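PDB 7L5I: trimethylamine-N-oxide reductase from Haemophilus influenzae, which probably catalyses the reduction of trimethylamine N-oxide at a molybdenum centre carried by two pterin guanosine dinucleotide cofactors. Local coordinates for residues Q443-E448 against E639-N644; I61-P66 against T227-I232; L276-T281 against E330-L335; D453-Y458 against K480-I485; G52-S57 against Q76-A81. All coordinates share one frame; numbering follows the deposited sequence.

Contact 1. Residues Q443-E448 against E639-N644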
# COMPACT_ATOMS: atom_id res chain seq x y z
N GLN A 443 -3.42 21.20 10.80
CA GLN A 443 -4.38 20.53 11.66
C GLN A 443 -4.39 19.04 11.33
O GLN A 443 -4.24 18.66 10.17
CB GLN A 443 -5.77 21.13 11.46
CG GLN A 443 -6.03 22.38 12.31
CD GLN A 443 -6.13 22.04 13.80
OE1 GLN A 443 -6.87 21.11 14.21
NE2 GLN A 443 -5.37 22.76 14.61
N TYR A 444 -4.56 18.21 12.36
CA TYR A 444 -4.56 16.75 12.19
C TYR A 444 -5.35 16.13 13.33
O TYR A 444 -4.93 16.20 14.49
CB TYR A 444 -3.12 16.20 12.16
CG TYR A 444 -3.06 14.68 12.29
CD1 TYR A 444 -3.43 13.86 11.24
CD2 TYR A 444 -2.65 14.09 13.46
CE1 TYR A 444 -3.39 12.47 11.36
CE2 TYR A 444 -2.60 12.72 13.61
CZ TYR A 444 -2.96 11.91 12.55
OH TYR A 444 -2.91 10.52 12.72
N ASN A 445 -6.49 15.53 12.98
CA ASN A 445 -7.28 14.72 13.90
C ASN A 445 -7.49 15.41 15.24
O ASN A 445 -7.37 14.80 16.30
CB ASN A 445 -6.63 13.35 14.11
CG ASN A 445 -7.62 12.30 14.62
OD1 ASN A 445 -8.82 12.46 14.49
ND2 ASN A 445 -7.10 11.21 15.16
N GLY A 446 -7.84 16.69 15.18
CA GLY A 446 -8.15 17.45 16.37
C GLY A 446 -6.97 18.06 17.09
O GLY A 446 -7.17 18.67 18.15
N THR A 447 -5.76 17.91 16.56
CA THR A 447 -4.57 18.51 17.14
C THR A 447 -3.88 19.39 16.11
O THR A 447 -4.23 19.39 14.92
CB THR A 447 -3.59 17.43 17.64
OG1 THR A 447 -2.92 16.84 16.51
CG2 THR A 447 -4.31 16.34 18.42
N GLU A 448 -2.87 20.14 16.54
CA GLU A 448 -2.06 20.94 15.62
C GLU A 448 -0.65 20.38 15.63
O GLU A 448 -0.09 20.11 16.69
CB GLU A 448 -2.10 22.42 16.01
CG GLU A 448 -1.18 23.33 15.20
CD GLU A 448 -1.00 24.70 15.86
OE1 GLU A 448 -1.66 25.66 15.42
OE2 GLU A 448 -0.21 24.79 16.83
N GLU A 639 -17.52 16.09 14.87
CA GLU A 639 -18.26 17.34 14.66
C GLU A 639 -17.58 18.50 15.38
O GLU A 639 -17.42 19.59 14.82
CB GLU A 639 -19.69 17.15 15.16
CG GLU A 639 -20.53 18.44 15.24
CD GLU A 639 -20.83 19.06 13.90
OE1 GLU A 639 -21.08 20.28 13.84
OE2 GLU A 639 -20.81 18.32 12.89
N LYS A 640 -17.18 18.26 16.63
CA LYS A 640 -16.63 19.32 17.48
C LYS A 640 -15.29 19.83 16.98
O LYS A 640 -14.89 20.93 17.36
CB LYS A 640 -16.52 18.81 18.92
CG LYS A 640 -17.88 18.64 19.59
CD LYS A 640 -17.83 18.73 21.09
CE LYS A 640 -19.04 19.50 21.63
NZ LYS A 640 -20.34 18.82 21.45
N MET A 641 -14.59 19.06 16.14
CA MET A 641 -13.36 19.55 15.53
C MET A 641 -13.62 20.69 14.58
O MET A 641 -12.71 21.49 14.32
CB MET A 641 -12.66 18.42 14.78
CG MET A 641 -12.15 17.35 15.69
SD MET A 641 -11.45 16.00 14.72
CE MET A 641 -11.11 14.83 16.02
N ASN A 642 -14.83 20.77 14.03
CA ASN A 642 -15.27 21.89 13.21
C ASN A 642 -14.41 22.05 11.96
O ASN A 642 -14.00 23.15 11.60
CB ASN A 642 -15.29 23.18 14.03
CG ASN A 642 -16.02 24.29 13.33
OD1 ASN A 642 -15.54 25.42 13.26
ND2 ASN A 642 -17.19 23.97 12.79
N TYR A 643 -14.16 20.95 11.28
CA TYR A 643 -13.39 20.96 10.06
C TYR A 643 -14.30 21.16 8.86
O TYR A 643 -15.34 20.51 8.75
CB TYR A 643 -12.61 19.66 9.89
CG TYR A 643 -11.46 19.44 10.84
CD1 TYR A 643 -10.75 20.50 11.38
CD2 TYR A 643 -11.07 18.16 11.17
CE1 TYR A 643 -9.69 20.28 12.22
CE2 TYR A 643 -10.02 17.93 12.01
CZ TYR A 643 -9.32 18.99 12.54
OH TYR A 643 -8.27 18.73 13.37
N ASN A 644 -13.87 22.02 7.94
CA ASN A 644 -14.66 22.28 6.74
C ASN A 644 -14.71 21.09 5.81
O ASN A 644 -15.66 20.96 5.02
CB ASN A 644 -14.07 23.49 6.01
CG ASN A 644 -12.65 23.25 5.53
OD1 ASN A 644 -11.88 22.49 6.13
ND2 ASN A 644 -12.28 23.91 4.44
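Met641 and Tyr643, where helix 636-641 gives way to a loop, close on the tip of a beta hairpin whose strands, 441-444 and 447-450, are joined by a type I' turn from Tyr444 to Thr447. Met641 comes first. With chi2 at 176° the chain is extended beyond CG, which carries the thioether across to the turn. There SD of Met641 lies 3.7 Å from Gly446 N, and the terminal methyl CE stands 3.6 Å from Asn445 OD1, an oxygen that accepts a hydrogen bond from His185 on helix 179-187. Asn642, with positive phi, then breaks the helical path, although its backbone N still bonds to Glu639 O. This change of direction aims Tyr643 at the turn as well, and CB of Met641 settles 3.8 Å above the plane of its ring, over the centre. The hydroxyl of Tyr643 is the polar centre of the contact, a small illustration of how one phenol can serve a turn as donor and acceptor at once. It receives the backbone N-H of Gly446, with 2.8 Å between Gly446 N and Tyr643 OH and an angle of 146° at the hydrogen. Gln443, on the strand leading into the turn, supplies the acceptor: its chain bends at chi2 and folds the amide back beside the ring edge, the amide and ring planes lying 56° apart. Tyr643 OH donates over 2.9 Å to Gln443 OE1, in the plane of the carbonyl and on one of its lone pairs.

Contact 2. Residues I61-P66 against T227-I232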
# COMPACT_ATOMS: atom_id res chain seq x y z
N ILE A 61 4.58 -23.87 -2.81
CA ILE A 61 3.27 -24.47 -2.55
C ILE A 61 2.36 -24.09 -3.71
O ILE A 61 2.24 -22.91 -4.03
CB ILE A 61 2.69 -23.98 -1.21
CG1 ILE A 61 3.69 -24.19 -0.08
CG2 ILE A 61 1.37 -24.68 -0.91
CD1 ILE A 61 3.34 -23.46 1.20
N GLU A 62 1.76 -25.07 -4.37
CA GLU A 62 1.02 -24.76 -5.59
C GLU A 62 -0.15 -23.81 -5.29
O GLU A 62 -0.95 -24.09 -4.38
CB GLU A 62 0.48 -26.03 -6.24
CG GLU A 62 0.54 -25.98 -7.77
CD GLU A 62 1.94 -25.61 -8.28
OE1 GLU A 62 2.93 -25.99 -7.61
OE2 GLU A 62 2.03 -24.91 -9.32
N PRO A 63 -0.26 -22.68 -5.99
CA PRO A 63 -1.38 -21.76 -5.75
C PRO A 63 -2.57 -22.06 -6.67
O PRO A 63 -2.45 -22.76 -7.67
CB PRO A 63 -0.79 -20.38 -6.08
CG PRO A 63 0.20 -20.68 -7.17
CD PRO A 63 0.69 -22.12 -6.97
N ALA A 64 -3.71 -21.48 -6.31
CA ALA A 64 -4.91 -21.64 -7.11
C ALA A 64 -4.81 -20.93 -8.45
O ALA A 64 -5.44 -21.37 -9.42
CB ALA A 64 -6.13 -21.12 -6.35
N VAL A 65 -4.07 -19.82 -8.51
CA VAL A 65 -3.84 -19.02 -9.71
C VAL A 65 -2.34 -18.78 -9.81
O VAL A 65 -1.70 -18.46 -8.79
CB VAL A 65 -4.59 -17.68 -9.66
CG1 VAL A 65 -4.31 -16.84 -10.91
CG2 VAL A 65 -6.10 -17.91 -9.47
N PRO A 66 -1.72 -18.92 -10.98
CA PRO A 66 -0.29 -18.63 -11.07
C PRO A 66 0.03 -17.22 -10.60
O PRO A 66 -0.75 -16.27 -10.81
CB PRO A 66 0.03 -18.82 -12.56
CG PRO A 66 -1.08 -19.73 -13.06
CD PRO A 66 -2.29 -19.34 -12.27
N THR A 227 2.52 -14.02 1.27
CA THR A 227 1.13 -14.42 1.04
C THR A 227 0.91 -15.92 1.25
O THR A 227 1.64 -16.75 0.72
CB THR A 227 0.66 -14.01 -0.36
OG1 THR A 227 -0.68 -14.50 -0.53
CG2 THR A 227 1.55 -14.56 -1.49
N ASP A 228 -0.16 -16.26 1.99
CA ASP A 228 -0.55 -17.67 2.17
C ASP A 228 -1.26 -18.25 0.96
O ASP A 228 -1.46 -19.47 0.91
CB ASP A 228 -1.39 -17.85 3.45
CG ASP A 228 -2.77 -17.17 3.41
OD1 ASP A 228 -3.38 -17.00 2.35
OD2 ASP A 228 -3.27 -16.82 4.52
N GLN A 229 -1.60 -17.42 -0.03
CA GLN A 229 -2.18 -17.79 -1.32
C GLN A 229 -3.61 -18.30 -1.21
O GLN A 229 -4.19 -18.69 -2.22
CB GLN A 229 -1.31 -18.84 -2.04
CG GLN A 229 0.13 -18.40 -2.11
CD GLN A 229 0.97 -19.21 -3.08
OE1 GLN A 229 1.42 -18.69 -4.09
NE2 GLN A 229 1.15 -20.51 -2.78
N LYS A 230 -4.21 -18.26 -0.02
CA LYS A 230 -5.53 -18.84 0.16
C LYS A 230 -6.67 -17.86 -0.08
O LYS A 230 -7.79 -18.29 -0.38
CB LYS A 230 -5.67 -19.40 1.58
CG LYS A 230 -4.70 -20.54 1.89
CD LYS A 230 -4.90 -21.71 0.95
CE LYS A 230 -3.88 -22.82 1.16
NZ LYS A 230 -4.15 -23.92 0.18
N GLY A 231 -6.43 -16.55 0.02
CA GLY A 231 -7.49 -15.59 -0.24
C GLY A 231 -7.99 -15.68 -1.67
O GLY A 231 -9.19 -15.71 -1.94
N ILE A 232 -7.05 -15.73 -2.62
CA ILE A 232 -7.44 -15.87 -4.02
C ILE A 232 -8.16 -17.19 -4.25
O ILE A 232 -9.17 -17.25 -4.97
CB ILE A 232 -6.21 -15.70 -4.93
CG1 ILE A 232 -5.82 -14.22 -5.00
CG2 ILE A 232 -6.51 -16.27 -6.32
CD1 ILE A 232 -4.50 -13.96 -5.62
O HOH W 1 -1.94 -22.79 -2.04
O HOH W 2 -3.81 -18.49 -5.24
O HOH W 3 -4.03 -21.38 -3.19
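Gln229 reaches Ile61 because its CG turns away from its own carbonyl carbon (chi1 -51°) and the chain then runs out straight, chi2 being -166°. The amide at its end serves two purposes. Gln229 NE2 donates to Ile61 O across 2.9 Å; that oxygen lies close to the amide plane of Gln229, whereas the donor stands above the carbonyl plane of Ile61, clear of its lone pairs. The same amide also packs against Pro63, whose CB is 3.4 Å from Gln229 OE1. Since OE1 also accepts from Gln70, the amide is gripped at both polar ends and its rotation is fixed. The contact joins the loop that follows strand 53-59, part of the N-terminal region of this molybdopterin oxidoreductase, to the approach to helix 230-240. Two overlapping side-chain turns shape that approach: an ST turn, in which Thr227 OG1 accepts from Gln229 N, and an Asx turn, in which Asp228 OD1 accepts from Lys230 N over 2.8 Å. Gln229, at a phi of 70°, belongs to both turns. Water carries the backbone contact further along the loop. Water 2 and water 3 each donate to Gln229 O and take a weak bond from Ala64 N, while water 1 donates to Glu62 O and weakly accepts from Lys230 NZ, an amine whose salt-bridge partner is Glu233. At the far end the packing is apolar, Val65 CG2 touching Ile232 CG2 at 3.6 Å with the two side chains crossing nearly at right angles.

Contact 3. Residues L276-T281 against E330-L335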
# COMPACT_ATOMS: atom_id res chain seq x y z
N LEU A 276 -25.07 7.01 -0.95
CA LEU A 276 -26.21 7.80 -0.49
C LEU A 276 -27.47 7.46 -1.28
O LEU A 276 -28.56 7.32 -0.70
CB LEU A 276 -25.89 9.29 -0.60
CG LEU A 276 -24.86 9.80 0.41
CD1 LEU A 276 -24.38 11.18 0.06
CD2 LEU A 276 -25.38 9.79 1.85
N GLY A 277 -27.34 7.31 -2.59
CA GLY A 277 -28.51 6.95 -3.40
C GLY A 277 -29.07 5.59 -3.05
O GLY A 277 -30.29 5.39 -3.03
N ILE A 278 -28.19 4.62 -2.77
CA ILE A 278 -28.60 3.31 -2.31
C ILE A 278 -29.30 3.44 -0.96
O ILE A 278 -30.39 2.88 -0.75
CB ILE A 278 -27.38 2.38 -2.23
CG1 ILE A 278 -26.85 2.11 -3.64
CG2 ILE A 278 -27.75 1.04 -1.59
CD1 ILE A 278 -25.51 1.37 -3.67
N ALA A 279 -28.69 4.19 -0.05
CA ALA A 279 -29.26 4.36 1.28
C ALA A 279 -30.63 5.01 1.20
O ALA A 279 -31.57 4.60 1.89
CB ALA A 279 -28.32 5.21 2.15
N HIS A 280 -30.75 6.04 0.37
CA HIS A 280 -32.03 6.72 0.23
C HIS A 280 -33.09 5.77 -0.29
O HIS A 280 -34.24 5.80 0.18
CB HIS A 280 -31.88 7.93 -0.69
CG HIS A 280 -33.15 8.68 -0.88
ND1 HIS A 280 -34.14 8.27 -1.74
CD2 HIS A 280 -33.62 9.81 -0.29
CE1 HIS A 280 -35.16 9.11 -1.67
NE2 HIS A 280 -34.87 10.05 -0.80
N THR A 281 -32.73 4.92 -1.25
CA THR A 281 -33.66 3.92 -1.76
C THR A 281 -34.07 2.95 -0.65
O THR A 281 -35.25 2.59 -0.55
CB THR A 281 -33.05 3.16 -2.94
OG1 THR A 281 -32.61 4.08 -3.94
CG2 THR A 281 -34.09 2.22 -3.58
N GLU A 330 -31.96 3.40 -12.07
CA GLU A 330 -32.64 2.12 -11.86
C GLU A 330 -31.66 1.05 -11.39
O GLU A 330 -32.06 0.12 -10.68
CB GLU A 330 -33.37 1.66 -13.12
CG GLU A 330 -34.20 0.36 -12.94
CD GLU A 330 -35.12 0.37 -11.71
OE1 GLU A 330 -34.93 -0.50 -10.81
OE2 GLU A 330 -36.01 1.24 -11.64
N THR A 331 -30.39 1.15 -11.78
CA THR A 331 -29.37 0.22 -11.28
C THR A 331 -29.06 0.46 -9.81
O THR A 331 -28.91 -0.50 -9.04
CB THR A 331 -28.12 0.34 -12.14
OG1 THR A 331 -28.46 -0.05 -13.48
CG2 THR A 331 -26.98 -0.51 -11.60
N ILE A 332 -28.96 1.74 -9.42
CA ILE A 332 -28.80 2.09 -8.00
C ILE A 332 -29.93 1.49 -7.18
O ILE A 332 -29.71 0.88 -6.12
CB ILE A 332 -28.74 3.62 -7.85
CG1 ILE A 332 -27.54 4.20 -8.61
CG2 ILE A 332 -28.72 4.05 -6.38
CD1 ILE A 332 -27.35 5.70 -8.43
N LYS A 333 -31.18 1.67 -7.64
CA LYS A 333 -32.30 1.13 -6.88
C LYS A 333 -32.24 -0.39 -6.83
O LYS A 333 -32.59 -0.99 -5.82
CB LYS A 333 -33.62 1.59 -7.50
CG LYS A 333 -33.82 3.07 -7.40
CD LYS A 333 -35.20 3.45 -7.93
CE LYS A 333 -35.42 4.95 -7.89
NZ LYS A 333 -36.66 5.32 -8.64
N GLN A 334 -31.79 -1.03 -7.90
CA GLN A 334 -31.76 -2.48 -7.92
C GLN A 334 -30.65 -3.03 -7.02
O GLN A 334 -30.84 -4.07 -6.37
CB GLN A 334 -31.60 -2.98 -9.35
CG GLN A 334 -31.94 -4.45 -9.52
CD GLN A 334 -33.25 -4.84 -8.83
OE1 GLN A 334 -33.31 -5.82 -8.08
NE2 GLN A 334 -34.31 -4.05 -9.06
N LEU A 335 -29.51 -2.34 -6.95
CA LEU A 335 -28.49 -2.72 -5.97
C LEU A 335 -29.05 -2.66 -4.57
O LEU A 335 -28.87 -3.59 -3.77
CB LEU A 335 -27.27 -1.80 -6.09
CG LEU A 335 -26.45 -1.95 -7.36
CD1 LEU A 335 -25.43 -0.79 -7.44
CD2 LEU A 335 -25.77 -3.31 -7.39
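The peptide group between Gly277 and Ile278 is the flat surface on which this contact rests, and the CG2 methyl of Ile332 sits over one of its faces, 3.7 Å from Gly277 C and equally far from Ile278 N. The glycine, lacking a side chain, leaves this face accessible to the methyl. Around the oxygen of the same group, the backbone N and the hydroxyl of Thr281 arrive from opposite faces of the carbonyl plane. The OG1 bond, 2.8 Å from Thr281 OG1 to Gly277 O, is tilted 24° from that plane; by turning its hydroxyl back onto its own helix, Thr281 satisfies a buried polar group without help from the partner helix. The side chain of Ile278 crosses that of Ile332 at a slant, with Ile278 CG1 3.8 Å from Ile332 CG2, and Ile278 CD1 extends to a looser touch on Leu335 CD1 at 4.3 Å. On the other flank Thr281 meets the aliphatic root of Lys333 at about a right angle. Lys333 CG lies 3.8 Å from Thr281 OG1, and the extended chain then carries the amine away to a salt bridge with Glu319. No hydrogen bond crosses between the segments: this is helix-helix packing within the molybdopterin oxidoreductase region, and the axes of segments 276-281 and 330-335 come within 8.5 Å and cross at -62°. Helix 271-284 is backed by helix 359-372, where Ile278 touches Leu368, and helix 318-325 closes the flank, its Ala318 touching Thr281, Ile332 and Lys333.

Contact 4. Residues D453-Y458 against K480-I485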
# COMPACT_ATOMS: atom_id res chain seq x y z
N ASP A 453 12.51 20.74 11.34
CA ASP A 453 13.50 21.32 10.43
C ASP A 453 14.54 20.26 10.08
O ASP A 453 15.48 20.04 10.84
CB ASP A 453 14.13 22.55 11.09
CG ASP A 453 15.05 23.32 10.15
OD1 ASP A 453 15.15 22.98 8.95
OD2 ASP A 453 15.70 24.28 10.64
N ILE A 454 14.39 19.63 8.91
CA ILE A 454 15.11 18.40 8.59
C ILE A 454 16.36 18.74 7.80
O ILE A 454 16.27 19.40 6.75
CB ILE A 454 14.22 17.41 7.79
CG1 ILE A 454 12.98 16.99 8.58
CG2 ILE A 454 15.05 16.20 7.33
CD1 ILE A 454 13.26 16.35 9.92
N LYS A 455 17.51 18.26 8.27
CA LYS A 455 18.81 18.45 7.62
C LYS A 455 19.37 17.18 6.99
O LYS A 455 20.28 17.28 6.16
CB LYS A 455 19.84 18.94 8.64
CG LYS A 455 19.39 20.17 9.41
CD LYS A 455 19.17 21.33 8.49
CE LYS A 455 18.64 22.53 9.26
NZ LYS A 455 18.35 23.64 8.32
N ALA A 456 18.90 16.01 7.40
CA ALA A 456 19.40 14.76 6.86
C ALA A 456 18.22 13.83 6.64
O ALA A 456 17.30 13.77 7.46
CB ALA A 456 20.39 14.12 7.82
N VAL A 457 18.25 13.11 5.52
CA VAL A 457 17.23 12.13 5.18
C VAL A 457 17.94 10.81 4.91
O VAL A 457 18.93 10.77 4.17
CB VAL A 457 16.41 12.55 3.95
CG1 VAL A 457 15.53 11.40 3.47
CG2 VAL A 457 15.59 13.81 4.27
N TYR A 458 17.46 9.74 5.53
CA TYR A 458 17.97 8.39 5.29
C TYR A 458 16.78 7.51 4.92
O TYR A 458 15.82 7.41 5.69
CB TYR A 458 18.69 7.86 6.54
CG TYR A 458 19.72 6.78 6.30
CD1 TYR A 458 19.52 5.78 5.35
CD2 TYR A 458 20.90 6.75 7.02
CE1 TYR A 458 20.48 4.80 5.13
CE2 TYR A 458 21.85 5.80 6.80
CZ TYR A 458 21.65 4.82 5.86
OH TYR A 458 22.62 3.84 5.65
N LYS A 480 16.52 20.28 -0.21
CA LYS A 480 16.63 21.04 1.02
C LYS A 480 17.60 20.41 2.02
O LYS A 480 18.34 21.15 2.69
CB LYS A 480 15.25 21.22 1.66
CG LYS A 480 14.33 22.16 0.89
CD LYS A 480 14.99 23.52 0.70
CE LYS A 480 13.99 24.61 0.33
NZ LYS A 480 14.71 25.91 0.13
N PRO A 481 17.64 19.09 2.17
CA PRO A 481 18.54 18.53 3.18
C PRO A 481 20.01 18.74 2.85
O PRO A 481 20.40 18.84 1.68
CB PRO A 481 18.19 17.03 3.17
CG PRO A 481 16.77 16.96 2.64
CD PRO A 481 16.73 18.07 1.61
N ASP A 482 20.82 18.77 3.91
CA ASP A 482 22.27 18.79 3.76
C ASP A 482 22.80 17.46 3.22
O ASP A 482 23.77 17.44 2.46
CB ASP A 482 22.95 19.08 5.09
CG ASP A 482 22.67 20.48 5.61
OD1 ASP A 482 22.21 21.33 4.83
OD2 ASP A 482 22.95 20.73 6.81
N VAL A 483 22.22 16.34 3.65
CA VAL A 483 22.69 15.02 3.24
C VAL A 483 21.48 14.10 3.04
O VAL A 483 20.53 14.13 3.83
CB VAL A 483 23.71 14.44 4.24
CG1 VAL A 483 23.11 14.28 5.63
CG2 VAL A 483 24.25 13.14 3.75
N VAL A 484 21.53 13.30 1.97
CA VAL A 484 20.50 12.32 1.63
C VAL A 484 21.20 11.00 1.40
O VAL A 484 22.06 10.90 0.52
CB VAL A 484 19.68 12.72 0.38
CG1 VAL A 484 18.69 11.61 0.01
CG2 VAL A 484 18.94 14.03 0.63
N ILE A 485 20.86 9.99 2.21
CA ILE A 485 21.49 8.67 2.14
C ILE A 485 20.41 7.64 1.81
O ILE A 485 19.31 7.69 2.38
CB ILE A 485 22.17 8.31 3.48
CG1 ILE A 485 23.13 9.41 3.88
CG2 ILE A 485 22.87 6.97 3.36
CD1 ILE A 485 23.10 9.69 5.36
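Strands 456-460 and 483-488, neighbours in a six-stranded mixed sheet, are paired in parallel from Ala456 with Val483 to Tyr458 with Ile485. Val457 makes the regular bonds of the ladder: its N donates to Val483 O at 3.0 Å, and its O receives Ile485 N at 2.9 Å with an angle of 169° at the hydrogen. Earlier in the chain the pairing frays, since Lys455 O is approached by the N-H groups of both Asp482 and Val483, each bond weak. Two helices, 464-467 and 471-477, lie in the connection between the strands, so the pair forms the beta-alpha-beta unit from which parallel sheets are generally built. Side chains alternate between the faces. On the face of Ala456 and Tyr458, Val483 holds CG1 between its backbone N and carbonyl carbon (chi1 61°), pressing it against Ala456 CB at a tight 3.5 Å. Further on, Ile485 lays its CG2 methyl over the Tyr458 ring in a CH-pi contact, 3.7 Å from the centroid and 18° off the normal. The ring is tethered beyond this by a bond from Tyr458 OH to Asn487. On the other face Val457 CG2 meets Pro481 CG at 3.7 Å, while helix 431-436 adds Leu435 against Val457.

Contact 5. Residues G52-S57 against Q76-A81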
# COMPACT_ATOMS: atom_id res chain seq x y z
N GLY A 52 25.89 -23.14 -8.52
CA GLY A 52 25.95 -21.84 -7.87
C GLY A 52 25.21 -20.71 -8.57
O GLY A 52 25.33 -19.57 -8.13
N LYS A 53 24.45 -20.99 -9.63
CA LYS A 53 23.66 -19.95 -10.30
C LYS A 53 22.18 -20.30 -10.21
O LYS A 53 21.80 -21.46 -10.37
CB LYS A 53 24.07 -19.80 -11.78
CG LYS A 53 23.37 -18.62 -12.50
CD LYS A 53 24.21 -17.99 -13.62
CE LYS A 53 23.70 -16.58 -13.99
NZ LYS A 53 24.70 -15.48 -13.77
N VAL A 54 21.35 -19.29 -9.91
CA VAL A 54 19.91 -19.47 -9.90
C VAL A 54 19.42 -19.60 -11.33
O VAL A 54 19.68 -18.73 -12.18
CB VAL A 54 19.21 -18.29 -9.19
CG1 VAL A 54 17.68 -18.39 -9.36
CG2 VAL A 54 19.58 -18.31 -7.73
N VAL A 55 18.69 -20.68 -11.60
CA VAL A 55 18.15 -20.96 -12.93
C VAL A 55 16.64 -21.05 -12.97
O VAL A 55 16.08 -20.99 -14.06
CB VAL A 55 18.77 -22.24 -13.53
CG1 VAL A 55 20.26 -21.99 -13.83
CG2 VAL A 55 18.60 -23.43 -12.61
N LYS A 56 15.94 -21.17 -11.84
CA LYS A 56 14.48 -21.23 -11.88
C LYS A 56 13.95 -20.84 -10.51
O LYS A 56 14.55 -21.19 -9.49
CB LYS A 56 13.96 -22.63 -12.25
CG LYS A 56 12.47 -22.68 -12.65
CD LYS A 56 12.27 -22.17 -14.07
CE LYS A 56 10.81 -22.08 -14.49
NZ LYS A 56 10.02 -21.12 -13.65
N SER A 57 12.82 -20.15 -10.51
CA SER A 57 12.09 -19.91 -9.27
C SER A 57 10.60 -20.02 -9.54
O SER A 57 10.12 -19.75 -10.65
CB SER A 57 12.46 -18.54 -8.66
OG SER A 57 12.06 -17.46 -9.45
N GLN A 76 16.26 -10.69 -10.32
CA GLN A 76 16.52 -9.82 -9.18
C GLN A 76 17.98 -9.89 -8.77
O GLN A 76 18.55 -8.89 -8.32
CB GLN A 76 15.65 -10.22 -7.99
CG GLN A 76 14.16 -9.91 -8.18
CD GLN A 76 13.35 -10.36 -6.97
OE1 GLN A 76 12.80 -11.45 -6.92
NE2 GLN A 76 13.33 -9.51 -5.95
N LEU A 77 18.57 -11.09 -8.82
CA LEU A 77 19.93 -11.29 -8.37
C LEU A 77 20.95 -10.69 -9.33
O LEU A 77 21.99 -10.16 -8.89
CB LEU A 77 20.21 -12.78 -8.22
CG LEU A 77 19.69 -13.44 -6.95
CD1 LEU A 77 19.85 -14.93 -7.04
CD2 LEU A 77 20.45 -12.87 -5.77
N TYR A 78 20.72 -10.81 -10.63
CA TYR A 78 21.76 -10.57 -11.62
C TYR A 78 21.50 -9.35 -12.48
O TYR A 78 22.26 -9.10 -13.43
CB TYR A 78 21.91 -11.81 -12.50
CG TYR A 78 22.11 -13.09 -11.73
CD1 TYR A 78 23.07 -13.16 -10.72
CD2 TYR A 78 21.33 -14.21 -11.98
CE1 TYR A 78 23.24 -14.34 -9.98
CE2 TYR A 78 21.51 -15.38 -11.26
CZ TYR A 78 22.46 -15.44 -10.27
OH TYR A 78 22.63 -16.62 -9.57
N SER A 79 20.48 -8.57 -12.16
CA SER A 79 20.13 -7.42 -12.97
C SER A 79 21.25 -6.40 -13.07
O SER A 79 21.93 -6.10 -12.09
CB SER A 79 18.88 -6.74 -12.39
OG SER A 79 18.61 -5.50 -13.04
N GLU A 80 21.41 -5.83 -14.26
CA GLU A 80 22.33 -4.71 -14.40
C GLU A 80 21.77 -3.42 -13.80
O GLU A 80 22.46 -2.40 -13.85
CB GLU A 80 22.68 -4.52 -15.88
CG GLU A 80 23.57 -5.64 -16.43
CD GLU A 80 24.85 -5.81 -15.62
OE1 GLU A 80 25.61 -4.82 -15.49
OE2 GLU A 80 25.09 -6.92 -15.09
N ALA A 81 20.55 -3.43 -13.26
CA ALA A 81 20.06 -2.29 -12.49
C ALA A 81 20.51 -2.32 -11.05
O ALA A 81 20.29 -1.35 -10.33
CB ALA A 81 18.53 -2.23 -12.52
O HOH W 4 25.04 -16.94 -8.39
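Strand 53-59 passes the last turn of helix 73-78 with no close backbone approach, the nearest CA atoms, of Val54 and Leu77, being 8.3 Å apart, so side chains must bridge the gap. Tyr78 does so by delivering its hydroxyl to the strand: Val54 N donates to Tyr78 OH across 3.0 Å, almost straight at 169°. Water 4 adds a second link, 2.7 Å from Tyr78 OH, and donates to Gly52 O. The ring itself is sandwiched. Over one face comes the ammonium of Lys53, a cation-pi contact with NZ 3.9 Å from the ring centroid and only 4° off the normal; the bend at chi4 (118°) brings it there, with CE also over the ring. CB of Leu77 covers the opposite face, and Val54 O lies at the edge, in the ring plane. Beside the ring, Val54 CG2 packs tightly on Leu77 CD1 at 3.5 Å. The strand is an outer one of a three-stranded antiparallel sheet, with a classic bulge where Val55 and Lys56 both face Val48 of strand 43-50, and Val54 is wedged between Val47 of that strand and Val73 and Ala74 of helix 73-78.

In the fold
The five contacts lie around the cofactors rather than in the site itself. In contact 4 the side chain of Tyr458 is about 7 Å from a bound MGD. In contact 2 the side chain of Ile232 is about 8 Å from a bound MGD, and in contacts 3 and 5 the side chains of Leu335 and Leu77 are each about 11 Å from a bound MGD. Contacts 2 and 5, with centres 24 Å apart, interlock because their segments alternate along the chain, 52-57, 61-66, 76-81 and then 227-232. Contact 4 falls within the sequence span bridged by contact 1, strand 447-450 being followed by strand 456-460. Contacts 3 and 5, 53 Å apart between centres, lie on opposite sides of the chain's centre.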